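Toxin 2A (PDB 5URP) probably transfers ADP-ribose from NAD+ to a host protein, acting as an ADP-ribosyltransferase toxin and virulence factor of the bacterium Paenibacillus larvae. Local coordinates at residues G174-V179 and L189-P194; P163-L168 and S212-V217. All coordinates share one frame; numbering follows the deposited sequence.

Interaction 1 of 2, residues G174-V179 and L189-P194; sequences GNAGYV and LEMLLP
Leu189 lies alongside Tyr178, the two side chains pointing the same way, and its CD2 approaches Tyr178 OH to 3.4 Å. Asp180 accepts a hydrogen bond from the Leu189 amide as the chain enters strand 190-193. At Glu190 the carbonyl O receives Val179 N at 3.0 Å, nearly in line with the C=O. The side chain departs with CG anti to the backbone N (chi1 179°) and runs out extended past Val179 CG2, which touches Glu190 CB at 3.7 Å; its OE2 is hydrogen-bonded to Ser150. Met191 faces Tyr178 in a non-hydrogen-bonded antiparallel pair. Bends at chi2 (-69°) and chi3 (-61°) turn the Met191 chain across Tyr178, placing Met191 SD at the ring edge, 4.9 Å from the Tyr178 centroid, in a Met-aromatic contact, and Met191 CE 3.8 Å from Ala176 CB. Leu192 and Gly177 form the hydrogen-bonded pair: Leu192 N meets Gly177 O at 2.8 Å, and Gly177 N returns to Leu192 O at 3.0 Å. Leu193 CD2 rests on Ala176 CB, and the Pro194 ring lies against Asn175, with CD 3.3 Å from Asn175 O. The hairpin is thus tied by backbone bonds and apolar contacts, leaving the Glu190 carboxylate to Ser150 and a glycerol probably from the crystallisation liquor, an arrangement consistent with the paired Ser-Thr-Ser and Gln-x-Glu motifs of C3-like ADP-ribosyltransferases.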
# COMPACT_ATOMS: atom_id res chain seq x y z
N GLY A 174 14.20 -2.70 3.85
CA GLY A 174 13.22 -3.02 2.82
C GLY A 174 13.19 -1.98 1.73
O GLY A 174 13.60 -0.83 1.91
N ASN A 175 12.69 -2.38 0.56
CA ASN A 175 12.54 -1.45 -0.55
C ASN A 175 11.17 -0.79 -0.42
O ASN A 175 10.15 -1.48 -0.42
CB ASN A 175 12.65 -2.15 -1.91
CG ASN A 175 14.02 -2.82 -2.17
OD1 ASN A 175 14.08 -4.01 -2.45
ND2 ASN A 175 15.11 -2.05 -2.13
N ALA A 176 11.17 0.52 -0.30
CA ALA A 176 9.94 1.32 -0.27
C ALA A 176 10.37 2.75 -0.51
O ALA A 176 11.37 3.20 0.04
CB ALA A 176 9.23 1.17 1.07
N GLY A 177 9.62 3.46 -1.36
CA GLY A 177 10.02 4.78 -1.79
C GLY A 177 9.00 5.81 -1.38
O GLY A 177 7.81 5.61 -1.62
N TYR A 178 9.47 6.91 -0.82
CA TYR A 178 8.59 8.01 -0.43
C TYR A 178 8.40 8.88 -1.66
O TYR A 178 9.32 9.59 -2.05
CB TYR A 178 9.19 8.80 0.71
CG TYR A 178 8.30 9.92 1.19
CD1 TYR A 178 7.11 9.63 1.84
CD2 TYR A 178 8.64 11.24 0.98
CE1 TYR A 178 6.26 10.66 2.30
CE2 TYR A 178 7.79 12.29 1.43
CZ TYR A 178 6.62 11.97 2.08
OH TYR A 178 5.82 13.00 2.53
N VAL A 179 7.20 8.83 -2.27
CA VAL A 179 7.00 9.47 -3.55
C VAL A 179 6.23 10.79 -3.47
O VAL A 179 6.04 11.42 -4.50
CB VAL A 179 6.30 8.52 -4.56
CG1 VAL A 179 7.15 7.25 -4.82
CG2 VAL A 179 4.90 8.15 -4.10
N LEU A 189 1.22 11.46 1.24
CA LEU A 189 2.38 10.93 1.99
C LEU A 189 2.63 9.46 1.63
O LEU A 189 2.82 8.60 2.50
CB LEU A 189 2.22 11.08 3.50
CG LEU A 189 1.90 12.48 4.05
CD1 LEU A 189 2.29 12.56 5.52
CD2 LEU A 189 2.50 13.60 3.25
N GLU A 190 2.64 9.18 0.34
CA GLU A 190 2.66 7.81 -0.16
C GLU A 190 4.05 7.18 -0.06
O GLU A 190 5.05 7.77 -0.48
CB GLU A 190 2.19 7.76 -1.61
CG GLU A 190 2.21 6.36 -2.19
CD GLU A 190 1.62 6.22 -3.58
OE1 GLU A 190 0.89 7.12 -4.06
OE2 GLU A 190 1.90 5.18 -4.20
N MET A 191 4.07 5.96 0.47
CA MET A 191 5.21 5.06 0.40
C MET A 191 4.83 3.98 -0.61
O MET A 191 3.84 3.26 -0.43
CB MET A 191 5.53 4.43 1.76
CG MET A 191 5.97 5.38 2.82
SD MET A 191 7.60 6.10 2.51
CE MET A 191 8.61 4.65 2.49
N LEU A 192 5.62 3.86 -1.68
CA LEU A 192 5.31 2.94 -2.76
C LEU A 192 6.19 1.71 -2.61
O LEU A 192 7.42 1.84 -2.55
CB LEU A 192 5.55 3.61 -4.10
CG LEU A 192 5.25 2.81 -5.35
CD1 LEU A 192 3.84 2.29 -5.37
CD2 LEU A 192 5.53 3.64 -6.60
N LEU A 193 5.57 0.55 -2.53
CA LEU A 193 6.33 -0.70 -2.38
C LEU A 193 6.33 -1.44 -3.71
O LEU A 193 5.41 -1.30 -4.53
CB LEU A 193 5.73 -1.59 -1.29
CG LEU A 193 5.99 -1.33 0.19
CD1 LEU A 193 4.84 -1.92 1.00
CD2 LEU A 193 7.24 -1.93 0.73
N PRO A 194 7.34 -2.27 -3.95
CA PRO A 194 7.45 -3.01 -5.20
C PRO A 194 6.24 -3.88 -5.47
O PRO A 194 5.53 -4.30 -4.54
CB PRO A 194 8.69 -3.89 -4.98
CG PRO A 194 9.48 -3.20 -3.93
CD PRO A 194 8.51 -2.46 -3.07

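Interaction 2 of 2, residues P163-L168 and S212-V217; sequences PVLIEL and SQRLKV
Leu165 and Leu215 take part in the backbone ladder joining strands 164-170 and 214-221, the parallel neighbours inside an otherwise antiparallel five-stranded mixed sheet; strand 101-107 flanks the first and 197-207 the second. Leu215 N donates to Pro163 O at 2.9 Å, and Leu215 O accepts Leu165 N at the same 2.9 Å. Leu165 O then takes Val217 N at 2.8 Å, while Val217 O takes Glu167 N at 2.8 Å, so the bonds step from one strand to the other. Charge pairing is carried by Lys216, whose fully extended chain, with CG anti to the backbone N (chi1 -168°), crosses toward Glu167. Its NZ meets Glu167 OE1 at 2.7 Å in a salt bridge, arriving from above the carboxylate, 48° out of its plane; Glu218 gives the same ammonium a second carboxylate. A water makes a further polar link, donating to Val164 O at 3.0 Å and accepting from Arg214 NH1. The Arg214 guanidinium, whose NH2 is held by Asn209, also brings NH1 near Leu165 CD2. Apolar contact belongs to the face of Val164, Ile166, Leu215 and Val217, where Val164 CG1 meets Val217 CG2 at 4.0 Å and Ile166 CG1 lies against Val217 CB. One face is therefore hydrocarbon and buried, whereas the other carries a partly exposed ion pair, in which the two carboxylates around Lys216 would probably favour its ammonium form.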
# COMPACT_ATOMS: atom_id res chain seq x y z
N PRO A 163 -13.69 0.08 3.70
CA PRO A 163 -14.10 -0.98 4.65
C PRO A 163 -12.97 -1.76 5.28
O PRO A 163 -13.21 -2.41 6.31
CB PRO A 163 -14.99 -1.90 3.80
CG PRO A 163 -14.63 -1.65 2.42
CD PRO A 163 -14.12 -0.23 2.33
N VAL A 164 -11.79 -1.75 4.68
CA VAL A 164 -10.62 -2.46 5.20
C VAL A 164 -9.49 -1.45 5.43
O VAL A 164 -9.20 -0.63 4.55
CB VAL A 164 -10.15 -3.57 4.25
CG1 VAL A 164 -8.90 -4.22 4.81
CG2 VAL A 164 -11.27 -4.58 4.00
N LEU A 165 -8.85 -1.54 6.60
CA LEU A 165 -7.67 -0.75 6.93
C LEU A 165 -6.53 -1.72 7.17
O LEU A 165 -6.62 -2.54 8.08
CB LEU A 165 -7.89 0.08 8.20
CG LEU A 165 -6.70 0.92 8.68
CD1 LEU A 165 -6.28 1.94 7.64
CD2 LEU A 165 -7.04 1.60 10.01
N ILE A 166 -5.47 -1.59 6.40
CA ILE A 166 -4.27 -2.40 6.59
C ILE A 166 -3.24 -1.54 7.29
O ILE A 166 -2.96 -0.42 6.85
CB ILE A 166 -3.69 -2.91 5.26
CG1 ILE A 166 -4.74 -3.62 4.40
CG2 ILE A 166 -2.48 -3.82 5.55
CD1 ILE A 166 -4.20 -3.97 2.99
N GLU A 167 -2.69 -2.06 8.38
CA GLU A 167 -1.54 -1.48 9.07
C GLU A 167 -0.36 -2.41 8.78
O GLU A 167 -0.37 -3.56 9.22
CB GLU A 167 -1.80 -1.35 10.57
CG GLU A 167 -0.65 -0.82 11.38
CD GLU A 167 -1.03 -0.49 12.82
OE1 GLU A 167 -2.15 0.02 13.06
OE2 GLU A 167 -0.19 -0.70 13.71
N LEU A 168 0.63 -1.93 8.04
CA LEU A 168 1.67 -2.79 7.49
C LEU A 168 3.03 -2.36 8.03
O LEU A 168 3.40 -1.20 7.94
CB LEU A 168 1.64 -2.69 5.96
CG LEU A 168 2.60 -3.52 5.17
CD1 LEU A 168 2.16 -4.96 5.27
CD2 LEU A 168 2.55 -3.04 3.73
N SER A 212 -18.34 4.37 10.79
CA SER A 212 -18.57 3.08 10.17
C SER A 212 -17.52 2.10 10.65
O SER A 212 -16.34 2.45 10.78
CB SER A 212 -18.51 3.15 8.64
OG SER A 212 -17.20 3.44 8.21
N GLN A 213 -17.95 0.88 10.91
CA GLN A 213 -17.04 -0.18 11.31
C GLN A 213 -16.20 -0.61 10.12
O GLN A 213 -16.59 -0.48 8.95
CB GLN A 213 -17.81 -1.38 11.86
CG GLN A 213 -18.66 -1.04 13.07
CD GLN A 213 -19.37 -2.23 13.67
OE1 GLN A 213 -19.38 -3.33 13.10
NE2 GLN A 213 -19.99 -2.01 14.83
N ARG A 214 -15.02 -1.14 10.43
CA ARG A 214 -14.09 -1.60 9.41
C ARG A 214 -13.41 -2.87 9.88
O ARG A 214 -13.42 -3.22 11.06
CB ARG A 214 -13.00 -0.55 9.10
CG ARG A 214 -13.53 0.74 8.51
CD ARG A 214 -12.45 1.78 8.39
NE ARG A 214 -12.03 2.30 9.69
CZ ARG A 214 -10.98 3.10 9.84
NH1 ARG A 214 -10.25 3.45 8.79
NH2 ARG A 214 -10.67 3.55 11.05
N LEU A 215 -12.84 -3.58 8.92
CA LEU A 215 -11.96 -4.69 9.23
C LEU A 215 -10.53 -4.19 9.23
O LEU A 215 -10.07 -3.64 8.22
CB LEU A 215 -12.14 -5.81 8.20
CG LEU A 215 -11.77 -7.21 8.62
CD1 LEU A 215 -12.76 -7.73 9.67
CD2 LEU A 215 -11.82 -8.02 7.36
N LYS A 216 -9.82 -4.39 10.33
CA LYS A 216 -8.43 -3.97 10.46
C LYS A 216 -7.53 -5.18 10.29
O LYS A 216 -7.73 -6.20 10.96
CB LYS A 216 -8.15 -3.32 11.81
CG LYS A 216 -6.77 -2.64 11.77
CD LYS A 216 -6.34 -2.02 13.05
CE LYS A 216 -4.90 -1.46 12.90
NZ LYS A 216 -4.33 -1.07 14.21
N VAL A 217 -6.55 -5.05 9.41
CA VAL A 217 -5.59 -6.11 9.09
C VAL A 217 -4.22 -5.62 9.53
O VAL A 217 -3.77 -4.58 9.06
CB VAL A 217 -5.59 -6.41 7.59
CG1 VAL A 217 -4.51 -7.47 7.24
CG2 VAL A 217 -7.00 -6.84 7.15
O HOH W 1 -9.58 2.05 5.91

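Following the chain from the N terminus, residues 163-168 open the outer loop in strand 164-170 of the mixed five-stranded sheet. The chain then enters 174-179 and returns through nine residues lacking helix and strand to 189-194, closing the short hairpin loop of interaction 1. Strand 197-207 follows, and only at 212-217 does interaction 2 close its 43-residue loop, within which interaction 1 is nested. Interaction 2 holds together two adjacent interior strands of the mixed sheet; interaction 1 belongs to the three-stranded sheet completed by strand 149-152. Although their centres are about 20 Å apart, the two meet where Leu193 CD1 packs on Leu168 CD2 at 3.7 Å, joining both sheets.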